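Local coordinates for putative pneumococcal surface protein (Streptococcus pneumoniae, PDB 4CNL), which binds choline through its repeat domain and thereby probably anchors itself to the choline-bearing teichoic acids of the pneumococcal cell wall, at residues A[12-17]-A[25-30]; A[81-86]-A[92-97]; A[167-170]-A[176-179]. One frame throughout, in Å; residues are numbered along the deposited sequence. Where two conformers were deposited one is given.

Interaction 1 of 3, residues A[12-17]-A[25-30]; sequences WYYFDG and AWQGSY. With CHT (choline ion), chain D; CHT (choline ion), chain I.
Gln27 stacks flat on the phenol ring of Tyr14, its amide plane within 5° of the ring plane. The methylene CG sits over the middle of the ring, 3.5 Å from its centroid and almost on the normal, in a CH-pi contact. From there the chain bends at chi2 (61°) and brings the amide over the phenol end, with Gln27 CD 3.5 Å from Tyr14 CZ. Gln27 NE2 and Tyr14 OH, 3.4 Å apart, form no hydrogen bond, the angle being poor. Glutamine suits this place because its methylene and flat amide can both lie on an aromatic face. The stack joins a putative cell wall binding repeat (12-17) to a choline-binding repeat (25-30), reaching from strand 11-15 to the hairpin of strands 25-27 and 30-32. That hairpin turns through a type II' beta turn from Gln27 to Tyr30, Gly28 taking the positive phi. Beside the stack, Trp12 and Tyr30 each present a ring face to one choline: Trp12 CE3 is 3.8 Å from choline methyl C8, and methyl C7 lies over the Tyr30 ring centre. Trp5, Met38 and Asp58 complete that pocket. Trp26 offers a face to a second choline, whose methyl C6 lies 3.7 Å from Gly28 O.

Interaction 2 of 3, residues A[81-86]-A[92-97]; sequences GEWVYD and WYYLKS. With CHT (choline ion), chain B; SO4 (sulfate ion), chain K.
Strands 82-86 and 92-95 run antiparallel, their directions 147° apart, with Glu82-Leu95 and Val84-Tyr93 as hydrogen-bonded pairs and a G1 beta bulge where Gly81 and Glu82 both face Leu95. Gly81 has the positive phi that glycine accepts readily. Its N donates to Lys96 O, and Val84 and Tyr93 exchange two N-H...O bonds of 2.9 Å (Val84 N to Tyr93 O and Tyr93 N to Val84 O). On one face of this hairpin, which falls in a putative cell wall binding repeat, two Tyr-Trp pairs repeat the same geometry. Tyr94 turns an edge to the face of Trp83 with the planes at 57°, and its CB stands 3.7 Å from the centroid of the indole six-membered ring in a CH-pi contact. Tyr85 meets Trp92 likewise, at 59°. Each tyrosine CG is anti to its own N, which carries the phenol across its partner's indole. The other indole faces receive one choline: Trp83 CE2 is 3.3 Å from C7 and Trp92 CE2 3.6 Å from C4. Electron-rich indoles suit a quaternary ammonium, which offers no N-H. Tyr110, Met118 and Asp138 complete this pocket. On the reverse face Val84 CG2 presses on Leu95 CD2 at 3.5 Å, tighter than usual, and both touch Tyr71. Apolar branches fit this buried side, while on the same face the Glu82 carboxylate takes a hydrogen bond from Gln80 N and forms a salt bridge with Lys73.

Interaction 3 of 3, residues A[167-170]-A[176-179]; sequences GRYY and VWKE. With CHT (choline ion), chain E.
The indole face of Trp177 meets the phenol edge of Tyr169 in a T-shaped pair, planes at 88°. From Trp177 CB the ring swings out with CG anti to the backbone N (chi1 180°), turning one indole face to both Tyr169 and the choline, with Glu179 CA over the other. CG is 4.0 Å from the choline methyl C7. At the indole edge, CD1 lies 3.2 Å from Tyr170 O, near the ring plane. Next round the ring, NE1 is 3.5 Å from Tyr169 CD1, and CE2 is nearly as close. On the six-membered ring, CE3 meets choline C7 at 3.3 Å and CZ3 meets methyl C8 at 3.2 Å; CH2, at the tip, is 4.0 Å from the same methyl, and CZ2 lies by Tyr169 CD1 and CE1. Tryptophan suits the place because one broad face can take both a phenol edge and a cation. Tyr169 turns one of its own faces to C7, its OH 3.8 Å from choline C4. A water accepts from Lys178 N and donates to Tyr170 O, joining the two backbones. With Trp146, Gly148 and Asn149, the two rings form an aromatic cage round a quaternary ammonium, the hallmark of choline-binding repeats.

How the interactions relate
The three contacts follow one another along the chain, each closing before the next opens, and they are strung along an elongated, all-beta domain. Interaction 2 sits about 3 Å from the chain's centre, in the hairpin of strands 82-86 and 91-95. Interactions 1 and 3 lie on opposite sides of that centre, their own centres about 68 Å apart. Interaction 2 is 31 Å from the first and 38 Å from the third, centre to centre, and none touches another. Interaction 1 joins strands of two different two-stranded sheets, and interaction 3 a strand to the loop after it. Cholines occupy sites beside all three and all along the domain, consistent with binding several choline groups of teichoic acid at once.

Interaction 1 of 3, residues A[12-17]-A[25-30]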
loop_
_atom_site.group_PDB
_atom_site.type_symbol
_atom_site.label_atom_id
_atom_site.label_comp_id
_atom_site.label_asym_id
_atom_site.label_seq_id
_atom_site.Cartn_x
_atom_site.Cartn_y
_atom_site.Cartn_z
ATOM N N TRP A 12 4.199 7.674 -31.465
ATOM C CA TRP A 12 2.768 7.668 -31.749
ATOM C C TRP A 12 2.160 9.028 -31.474
ATOM O O TRP A 12 2.471 9.666 -30.459
ATOM C CB TRP A 12 2.050 6.588 -30.914
ATOM C CG TRP A 12 2.201 5.214 -31.494
ATOM C CD1 TRP A 12 3.055 4.236 -31.078
ATOM C CD2 TRP A 12 1.498 4.683 -32.622
ATOM N NE1 TRP A 12 2.915 3.122 -31.869
ATOM C CE2 TRP A 12 1.967 3.373 -32.826
ATOM C CE3 TRP A 12 0.516 5.194 -33.481
ATOM C CZ2 TRP A 12 1.488 2.563 -33.850
ATOM C CZ3 TRP A 12 0.032 4.380 -34.497
ATOM C CH2 TRP A 12 0.522 3.080 -34.671
ATOM N N TYR A 13 1.321 9.478 -32.406
ATOM C CA TYR A 13 0.565 10.721 -32.285
ATOM C C TYR A 13 -0.917 10.414 -32.431
ATOM O O TYR A 13 -1.292 9.438 -33.084
ATOM C CB TYR A 13 0.985 11.736 -33.366
ATOM C CG TYR A 13 2.409 12.193 -33.215
ATOM C CD1 TYR A 13 3.459 11.409 -33.675
ATOM C CD2 TYR A 13 2.708 13.398 -32.594
ATOM C CE1 TYR A 13 4.778 11.818 -33.528
ATOM C CE2 TYR A 13 4.018 13.814 -32.430
ATOM C CZ TYR A 13 5.046 13.022 -32.909
ATOM O OH TYR A 13 6.350 13.429 -32.747
ATOM N N TYR A 14 -1.760 11.263 -31.860
ATOM C CA TYR A 14 -3.192 11.107 -32.050
ATOM C C TYR A 14 -3.771 12.346 -32.716
ATOM O O TYR A 14 -3.660 13.448 -32.195
ATOM C CB TYR A 14 -3.902 10.825 -30.720
ATOM C CG TYR A 14 -5.374 10.563 -30.926
ATOM C CD1 TYR A 14 -5.829 9.299 -31.298
ATOM C CD2 TYR A 14 -6.304 11.581 -30.774
ATOM C CE1 TYR A 14 -7.178 9.064 -31.515
ATOM C CE2 TYR A 14 -7.654 11.349 -30.978
ATOM C CZ TYR A 14 -8.082 10.097 -31.348
ATOM O OH TYR A 14 -9.426 9.875 -31.545
ATOM N N PHE A 15 -4.361 12.154 -33.896
ATOM C CA PHE A 15 -5.027 13.231 -34.607
ATOM C C PHE A 15 -6.486 13.306 -34.189
ATOM O O PHE A 15 -7.197 12.305 -34.288
ATOM C CB PHE A 15 -4.943 13.009 -36.124
ATOM C CG PHE A 15 -3.589 13.308 -36.719
ATOM C CD1 PHE A 15 -2.523 12.425 -36.555
ATOM C CD2 PHE A 15 -3.397 14.453 -37.480
ATOM C CE1 PHE A 15 -1.276 12.705 -37.130
ATOM C CE2 PHE A 15 -2.159 14.750 -38.043
ATOM C CZ PHE A 15 -1.097 13.876 -37.874
ATOM N N ASP A 16 -6.941 14.472 -33.726
ATOM C CA ASP A 16 -8.346 14.598 -33.339
ATOM C C ASP A 16 -9.256 14.685 -34.569
ATOM O O ASP A 16 -8.806 14.558 -35.715
ATOM C CB ASP A 16 -8.579 15.799 -32.387
ATOM C CG ASP A 16 -8.320 17.184 -33.026
ATOM O OD1 ASP A 16 -8.423 17.378 -34.262
ATOM O OD2 ASP A 16 -8.046 18.119 -32.243
ATOM N N GLY A 17 -10.546 14.888 -34.321
ATOM C CA GLY A 17 -11.532 14.869 -35.390
ATOM C C GLY A 17 -11.340 15.977 -36.408
ATOM O O GLY A 17 -11.769 15.838 -37.553
ATOM N N ALA A 25 -2.716 15.897 -23.122
ATOM C CA ALA A 25 -4.071 15.428 -22.872
ATOM C C ALA A 25 -4.182 13.929 -23.003
ATOM O O ALA A 25 -3.410 13.280 -23.717
ATOM C CB ALA A 25 -5.061 16.104 -23.820
ATOM N N TRP A 26 -5.179 13.388 -22.319
ATOM C CA TRP A 26 -5.533 11.994 -22.460
ATOM C C TRP A 26 -6.329 11.736 -23.729
ATOM O O TRP A 26 -7.138 12.564 -24.157
ATOM C CB TRP A 26 -6.344 11.528 -21.253
ATOM C CG TRP A 26 -5.519 11.489 -20.009
ATOM C CD1 TRP A 26 -5.335 12.504 -19.118
ATOM C CD2 TRP A 26 -4.715 10.389 -19.546
ATOM N NE1 TRP A 26 -4.484 12.098 -18.114
ATOM C CE2 TRP A 26 -4.090 10.808 -18.354
ATOM C CE3 TRP A 26 -4.486 9.088 -20.011
ATOM C CZ2 TRP A 26 -3.243 9.970 -17.621
ATOM C CZ3 TRP A 26 -3.642 8.261 -19.294
ATOM C CH2 TRP A 26 -3.036 8.704 -18.103
ATOM N N GLN A 27 -6.082 10.579 -24.318
ATOM C CA GLN A 27 -6.952 10.009 -25.333
ATOM C C GLN A 27 -7.171 8.556 -24.942
ATOM O O GLN A 27 -6.271 7.720 -25.061
ATOM C CB GLN A 27 -6.355 10.122 -26.737
ATOM C CG GLN A 27 -7.118 9.310 -27.773
ATOM C CD GLN A 27 -8.551 9.758 -27.916
ATOM O OE1 GLN A 27 -8.882 10.914 -27.644
ATOM N NE2 GLN A 27 -9.414 8.848 -28.354
ATOM N N GLY A 28 -8.365 8.263 -24.436
ATOM C CA GLY A 28 -8.642 6.931 -23.936
ATOM C C GLY A 28 -7.663 6.621 -22.819
ATOM O O GLY A 28 -7.494 7.419 -21.897
ATOM N N SER A 29 -6.992 5.480 -22.930
ATOM C CA SER A 29 -6.057 5.017 -21.910
ATOM C C SER A 29 -4.645 5.583 -22.075
ATOM O O SER A 29 -3.734 5.256 -21.306
ATOM C CB SER A 29 -6.000 3.490 -21.923
ATOM O OG SER A 29 -7.283 2.940 -21.692
ATOM N N TYR A 30 -4.476 6.441 -23.071
ATOM C CA TYR A 30 -3.157 6.944 -23.455
ATOM C C TYR A 30 -3.008 8.426 -23.191
ATOM O O TYR A 30 -3.986 9.181 -23.207
ATOM C CB TYR A 30 -2.907 6.658 -24.945
ATOM C CG TYR A 30 -3.169 5.214 -25.283
ATOM C CD1 TYR A 30 -2.177 4.257 -25.115
ATOM C CD2 TYR A 30 -4.420 4.803 -25.731
ATOM C CE1 TYR A 30 -2.418 2.921 -25.398
ATOM C CE2 TYR A 30 -4.668 3.467 -26.018
ATOM C CZ TYR A 30 -3.659 2.536 -25.853
ATOM O OH TYR A 30 -3.893 1.211 -26.140
HETATM C C4 CHT D . 0.299 1.287 -29.691
HETATM C C5 CHT D . -0.286 2.667 -29.399
HETATM C C6 CHT D . -2.382 1.568 -29.512
HETATM C C7 CHT D . -2.275 3.905 -29.272
HETATM C C8 CHT D . -1.658 2.891 -31.311
HETATM O O6 CHT D . 1.076 0.863 -28.576
HETATM N N1 CHT D . -1.651 2.756 -29.880
HETATM C C4 CHT I . -9.220 6.796 -16.382
HETATM C C5 CHT I . -8.908 8.283 -16.240
HETATM C C6 CHT I . -7.811 8.440 -18.347
HETATM C C7 CHT I . -7.334 9.973 -16.608
HETATM C C8 CHT I . -6.624 7.737 -16.455
HETATM O O6 CHT I . -10.166 6.606 -17.425
HETATM N N1 CHT I . -7.669 8.610 -16.918
#

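Interaction 2 of 3, residues A[81-86]-A[92-97]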
loop_
_atom_site.group_PDB
_atom_site.type_symbol
_atom_site.label_atom_id
_atom_site.label_comp_id
_atom_site.label_asym_id
_atom_site.label_seq_id
_atom_site.Cartn_x
_atom_site.Cartn_y
_atom_site.Cartn_z
ATOM N N GLY A 81 0.243 8.625 0.545
ATOM C CA GLY A 81 -0.175 8.882 1.912
ATOM C C GLY A 81 -1.532 8.294 2.223
ATOM O O GLY A 81 -2.404 8.963 2.785
ATOM N N GLU A 82 -1.717 7.027 1.875
ATOM C CA GLU A 82 -3.031 6.431 2.001
ATOM C C GLU A 82 -2.952 4.922 2.012
ATOM O O GLU A 82 -1.978 4.322 1.541
ATOM C CB GLU A 82 -3.946 6.894 0.861
ATOM C CG GLU A 82 -3.531 6.383 -0.509
ATOM C CD GLU A 82 -4.321 7.030 -1.649
ATOM O OE1 GLU A 82 -5.542 6.778 -1.757
ATOM O OE2 GLU A 82 -3.714 7.788 -2.430
ATOM N N TRP A 83 -4.000 4.327 2.564
ATOM C CA TRP A 83 -4.191 2.888 2.546
ATOM C C TRP A 83 -4.902 2.451 1.285
ATOM O O TRP A 83 -5.856 3.097 0.855
ATOM C CB TRP A 83 -5.010 2.457 3.757
ATOM C CG TRP A 83 -4.270 2.584 5.031
ATOM C CD1 TRP A 83 -4.253 3.658 5.871
ATOM C CD2 TRP A 83 -3.417 1.593 5.619
ATOM N NE1 TRP A 83 -3.446 3.391 6.958
ATOM C CE2 TRP A 83 -2.913 2.135 6.820
ATOM C CE3 TRP A 83 -3.034 0.299 5.245
ATOM C CZ2 TRP A 83 -2.039 1.422 7.658
ATOM C CZ3 TRP A 83 -2.170 -0.408 6.069
ATOM C CH2 TRP A 83 -1.680 0.159 7.265
ATOM N N VAL A 84 -4.443 1.357 0.693
ATOM C CA VAL A 84 -5.150 0.746 -0.417
ATOM C C VAL A 84 -5.327 -0.745 -0.167
ATOM O O VAL A 84 -4.492 -1.390 0.472
ATOM C CB VAL A 84 -4.411 0.934 -1.755
ATOM C CG1 VAL A 84 -4.186 2.416 -2.045
ATOM C CG2 VAL A 84 -3.088 0.160 -1.747
ATOM N N TYR A 85 -6.413 -1.298 -0.692
ATOM C CA TYR A 85 -6.613 -2.736 -0.655
ATOM C C TYR A 85 -6.424 -3.314 -2.053
ATOM O O TYR A 85 -7.107 -2.914 -3.000
ATOM C CB TYR A 85 -8.003 -3.078 -0.127
ATOM C CG TYR A 85 -8.231 -4.566 0.051
ATOM C CD1 TYR A 85 -7.692 -5.236 1.144
ATOM C CD2 TYR A 85 -8.976 -5.298 -0.874
ATOM C CE1 TYR A 85 -7.895 -6.592 1.325
ATOM C CE2 TYR A 85 -9.190 -6.667 -0.694
ATOM C CZ TYR A 85 -8.641 -7.301 0.408
ATOM O OH TYR A 85 -8.838 -8.653 0.611
ATOM N N ASP A 86 -5.477 -4.235 -2.182
ATOM C CA ASP A 86 -5.238 -4.911 -3.446
ATOM C C ASP A 86 -6.040 -6.207 -3.417
ATOM O O ASP A 86 -5.682 -7.147 -2.709
ATOM C CB ASP A 86 -3.740 -5.160 -3.641
ATOM C CG ASP A 86 -3.406 -5.763 -4.999
ATOM O OD1 ASP A 86 -4.135 -6.659 -5.466
ATOM O OD2 ASP A 86 -2.386 -5.357 -5.587
ATOM N N TRP A 92 -3.950 -5.386 2.407
ATOM C CA TRP A 92 -3.846 -3.937 2.586
ATOM C C TRP A 92 -2.395 -3.492 2.502
ATOM O O TRP A 92 -1.492 -4.196 2.971
ATOM C CB TRP A 92 -4.419 -3.506 3.935
ATOM C CG TRP A 92 -5.882 -3.503 4.016
ATOM C CD1 TRP A 92 -6.684 -4.494 4.514
ATOM C CD2 TRP A 92 -6.750 -2.450 3.598
ATOM N NE1 TRP A 92 -8.003 -4.121 4.424
ATOM C CE2 TRP A 92 -8.072 -2.870 3.864
ATOM C CE3 TRP A 92 -6.538 -1.193 3.015
ATOM C CZ2 TRP A 92 -9.178 -2.076 3.569
ATOM C CZ3 TRP A 92 -7.639 -0.403 2.724
ATOM C CH2 TRP A 92 -8.944 -0.848 3.008
ATOM N N TYR A 93 -2.175 -2.319 1.905
ATOM C CA TYR A 93 -0.854 -1.702 1.866
ATOM C C TYR A 93 -0.983 -0.238 2.243
ATOM O O TYR A 93 -2.034 0.365 2.051
ATOM C CB TYR A 93 -0.222 -1.813 0.472
ATOM C CG TYR A 93 -0.043 -3.235 -0.021
ATOM C CD1 TYR A 93 -1.062 -3.888 -0.698
ATOM C CD2 TYR A 93 1.146 -3.921 0.190
ATOM C CE1 TYR A 93 -0.903 -5.193 -1.155
ATOM C CE2 TYR A 93 1.314 -5.227 -0.274
ATOM C CZ TYR A 93 0.288 -5.851 -0.946
ATOM O OH TYR A 93 0.443 -7.143 -1.412
ATOM N N TYR A 94 0.088 0.322 2.794
ATOM C CA TYR A 94 0.132 1.755 3.054
ATOM C C TYR A 94 1.186 2.393 2.173
ATOM O O TYR A 94 2.368 2.047 2.244
ATOM C CB TYR A 94 0.424 2.066 4.535
ATOM C CG TYR A 94 0.327 3.556 4.764
ATOM C CD1 TYR A 94 -0.911 4.174 4.829
ATOM C CD2 TYR A 94 1.469 4.345 4.855
ATOM C CE1 TYR A 94 -1.016 5.557 4.996
ATOM C CE2 TYR A 94 1.373 5.726 5.024
ATOM C CZ TYR A 94 0.126 6.314 5.095
ATOM O OH TYR A 94 0.006 7.674 5.266
ATOM N N LEU A 95 0.752 3.324 1.329
ATOM C CA LEU A 95 1.676 4.066 0.502
ATOM C C LEU A 95 2.004 5.379 1.191
ATOM O O LEU A 95 1.112 6.149 1.520
ATOM C CB LEU A 95 1.089 4.318 -0.887
ATOM C CG LEU A 95 0.884 3.095 -1.794
ATOM C CD1 LEU A 95 2.119 2.202 -1.885
ATOM C CD2 LEU A 95 -0.366 2.299 -1.432
ATOM N N LYS A 96 3.288 5.607 1.423
ATOM C CA LYS A 96 3.753 6.813 2.094
ATOM C C LYS A 96 3.505 8.041 1.219
ATOM O O LYS A 96 3.167 7.905 0.044
ATOM C CB LYS A 96 5.233 6.670 2.434
ATOM C CG LYS A 96 5.511 5.502 3.373
ATOM C CD LYS A 96 6.985 5.429 3.708
ATOM C CE LYS A 96 7.766 4.737 2.616
ATOM N NZ LYS A 96 9.198 5.149 2.638
ATOM N N SER A 97 3.650 9.235 1.792
ATOM C CA SER A 97 3.392 10.457 1.028
ATOM C C SER A 97 4.330 10.589 -0.166
ATOM O O SER A 97 3.996 11.250 -1.146
ATOM C CB SER A 97 3.494 11.697 1.925
ATOM O OG SER A 97 4.538 11.570 2.884
HETATM C C4 CHT B . -8.209 -1.946 7.295
HETATM C C5 CHT B . -6.824 -1.428 7.652
HETATM C C6 CHT B . -7.774 0.588 8.459
HETATM C C7 CHT B . -5.478 0.454 7.970
HETATM C C8 CHT B . -7.066 0.449 6.227
HETATM O O6 CHT B . -8.889 -2.294 8.491
HETATM N N1 CHT B . -6.790 0.015 7.578
HETATM S S SO4 K . 3.011 9.695 5.335
HETATM O O1 SO4 K . 3.090 11.066 4.838
HETATM O O2 SO4 K . 1.619 9.252 5.327
HETATM O O3 SO4 K . 3.845 8.798 4.555
HETATM O O4 SO4 K . 3.533 9.713 6.701
#

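Interaction 3 of 3, residues A[167-170]-A[176-179]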
loop_
_atom_site.group_PDB
_atom_site.type_symbol
_atom_site.label_atom_id
_atom_site.label_comp_id
_atom_site.label_asym_id
_atom_site.label_seq_id
_atom_site.Cartn_x
_atom_site.Cartn_y
_atom_site.Cartn_z
ATOM N N GLY A 167 -2.932 -6.967 38.038
ATOM C CA GLY A 167 -2.096 -7.783 38.901
ATOM C C GLY A 167 -2.700 -9.117 39.318
ATOM O O GLY A 167 -2.343 -9.654 40.373
ATOM N N ARG A 168 -3.607 -9.655 38.503
ATOM C CA ARG A 168 -4.339 -10.869 38.871
ATOM C C ARG A 168 -3.740 -12.160 38.317
ATOM O O ARG A 168 -3.954 -13.235 38.881
ATOM C CB ARG A 168 -5.798 -10.757 38.416
ATOM C CG ARG A 168 -6.581 -9.725 39.209
ATOM C CD ARG A 168 -7.961 -9.529 38.639
ATOM N NE ARG A 168 -7.898 -8.868 37.324
ATOM C CZ ARG A 168 -8.966 -8.615 36.575
ATOM N NH1 ARG A 168 -10.163 -8.977 37.007
ATOM N NH2 ARG A 168 -8.840 -8.006 35.397
ATOM N N TYR A 169 -3.002 -12.059 37.211
ATOM C CA TYR A 169 -2.538 -13.244 36.495
ATOM C C TYR A 169 -1.036 -13.217 36.312
ATOM O O TYR A 169 -0.471 -12.175 35.968
ATOM C CB TYR A 169 -3.197 -13.339 35.118
ATOM C CG TYR A 169 -4.690 -13.506 35.143
ATOM C CD1 TYR A 169 -5.257 -14.773 35.216
ATOM C CD2 TYR A 169 -5.535 -12.408 35.083
ATOM C CE1 TYR A 169 -6.625 -14.943 35.237
ATOM C CE2 TYR A 169 -6.912 -12.570 35.100
ATOM C CZ TYR A 169 -7.447 -13.842 35.177
ATOM O OH TYR A 169 -8.812 -14.032 35.201
ATOM N N TYR A 170 -0.391 -14.357 36.526
ATOM C CA TYR A 170 1.049 -14.454 36.329
ATOM C C TYR A 170 1.361 -15.116 34.994
ATOM O O TYR A 170 0.937 -16.251 34.725
ATOM C CB TYR A 170 1.716 -15.239 37.472
ATOM C CG TYR A 170 3.180 -15.484 37.189
ATOM C CD1 TYR A 170 4.123 -14.479 37.402
ATOM C CD2 TYR A 170 3.612 -16.701 36.674
ATOM C CE1 TYR A 170 5.471 -14.694 37.114
ATOM C CE2 TYR A 170 4.951 -16.921 36.384
ATOM C CZ TYR A 170 5.869 -15.909 36.604
ATOM O OH TYR A 170 7.202 -16.131 36.311
ATOM N N VAL A 176 3.261 -17.271 28.622
ATOM C CA VAL A 176 2.025 -18.047 28.760
ATOM C C VAL A 176 1.448 -18.004 30.169
ATOM O O VAL A 176 2.157 -18.268 31.145
ATOM C CB VAL A 176 2.254 -19.528 28.380
ATOM C CG1 VAL A 176 0.978 -20.340 28.601
ATOM C CG2 VAL A 176 2.719 -19.638 26.942
ATOM N N TRP A 177 0.165 -17.668 30.284
ATOM C CA TRP A 177 -0.544 -17.925 31.531
ATOM C C TRP A 177 -0.869 -19.415 31.572
ATOM O O TRP A 177 -1.668 -19.907 30.772
ATOM C CB TRP A 177 -1.821 -17.096 31.642
ATOM C CG TRP A 177 -2.552 -17.373 32.921
ATOM C CD1 TRP A 177 -2.148 -17.049 34.179
ATOM C CD2 TRP A 177 -3.800 -18.063 33.061
ATOM N NE1 TRP A 177 -3.080 -17.480 35.103
ATOM C CE2 TRP A 177 -4.099 -18.112 34.440
ATOM C CE3 TRP A 177 -4.687 -18.651 32.157
ATOM C CZ2 TRP A 177 -5.256 -18.713 34.930
ATOM C CZ3 TRP A 177 -5.834 -19.250 32.651
ATOM C CH2 TRP A 177 -6.107 -19.274 34.021
ATOM N N LYS A 178 -0.235 -20.141 32.484
ATOM C CA LYS A 178 -0.442 -21.583 32.528
ATOM C C LYS A 178 -1.670 -21.871 33.379
ATOM O O LYS A 178 -1.674 -21.631 34.587
ATOM C CB LYS A 178 0.811 -22.297 33.047
ATOM C CG LYS A 178 1.995 -22.170 32.063
ATOM C CD LYS A 178 3.052 -23.243 32.263
ATOM C CE LYS A 178 4.323 -22.938 31.470
ATOM N NZ LYS A 178 4.105 -22.843 29.992
ATOM N N GLU A 179 -2.721 -22.355 32.720
ATOM C CA GLU A 179 -4.011 -22.581 33.362
ATOM C C GLU A 179 -4.023 -23.849 34.209
ATOM O O GLU A 179 -4.045 -24.960 33.678
ATOM C CB GLU A 179 -5.117 -22.657 32.316
ATOM C CG GLU A 179 -6.496 -22.855 32.917
ATOM C CD GLU A 179 -7.605 -22.454 31.968
ATOM O OE1 GLU A 179 -7.398 -22.536 30.738
ATOM O OE2 GLU A 179 -8.681 -22.046 32.454
HETATM C C4 CHT E . -8.160 -14.350 31.511
HETATM C C5 CHT E . -7.709 -14.951 30.187
HETATM C C6 CHT E . -6.139 -16.446 29.274
HETATM C C7 CHT E . -5.888 -15.650 31.481
HETATM C C8 CHT E . -7.627 -17.156 30.956
HETATM O O6 CHT E . -9.042 -13.273 31.226
HETATM N N1 CHT E . -6.833 -16.057 30.473
HETATM O O HOH W 1 1.470 -18.969 34.375
#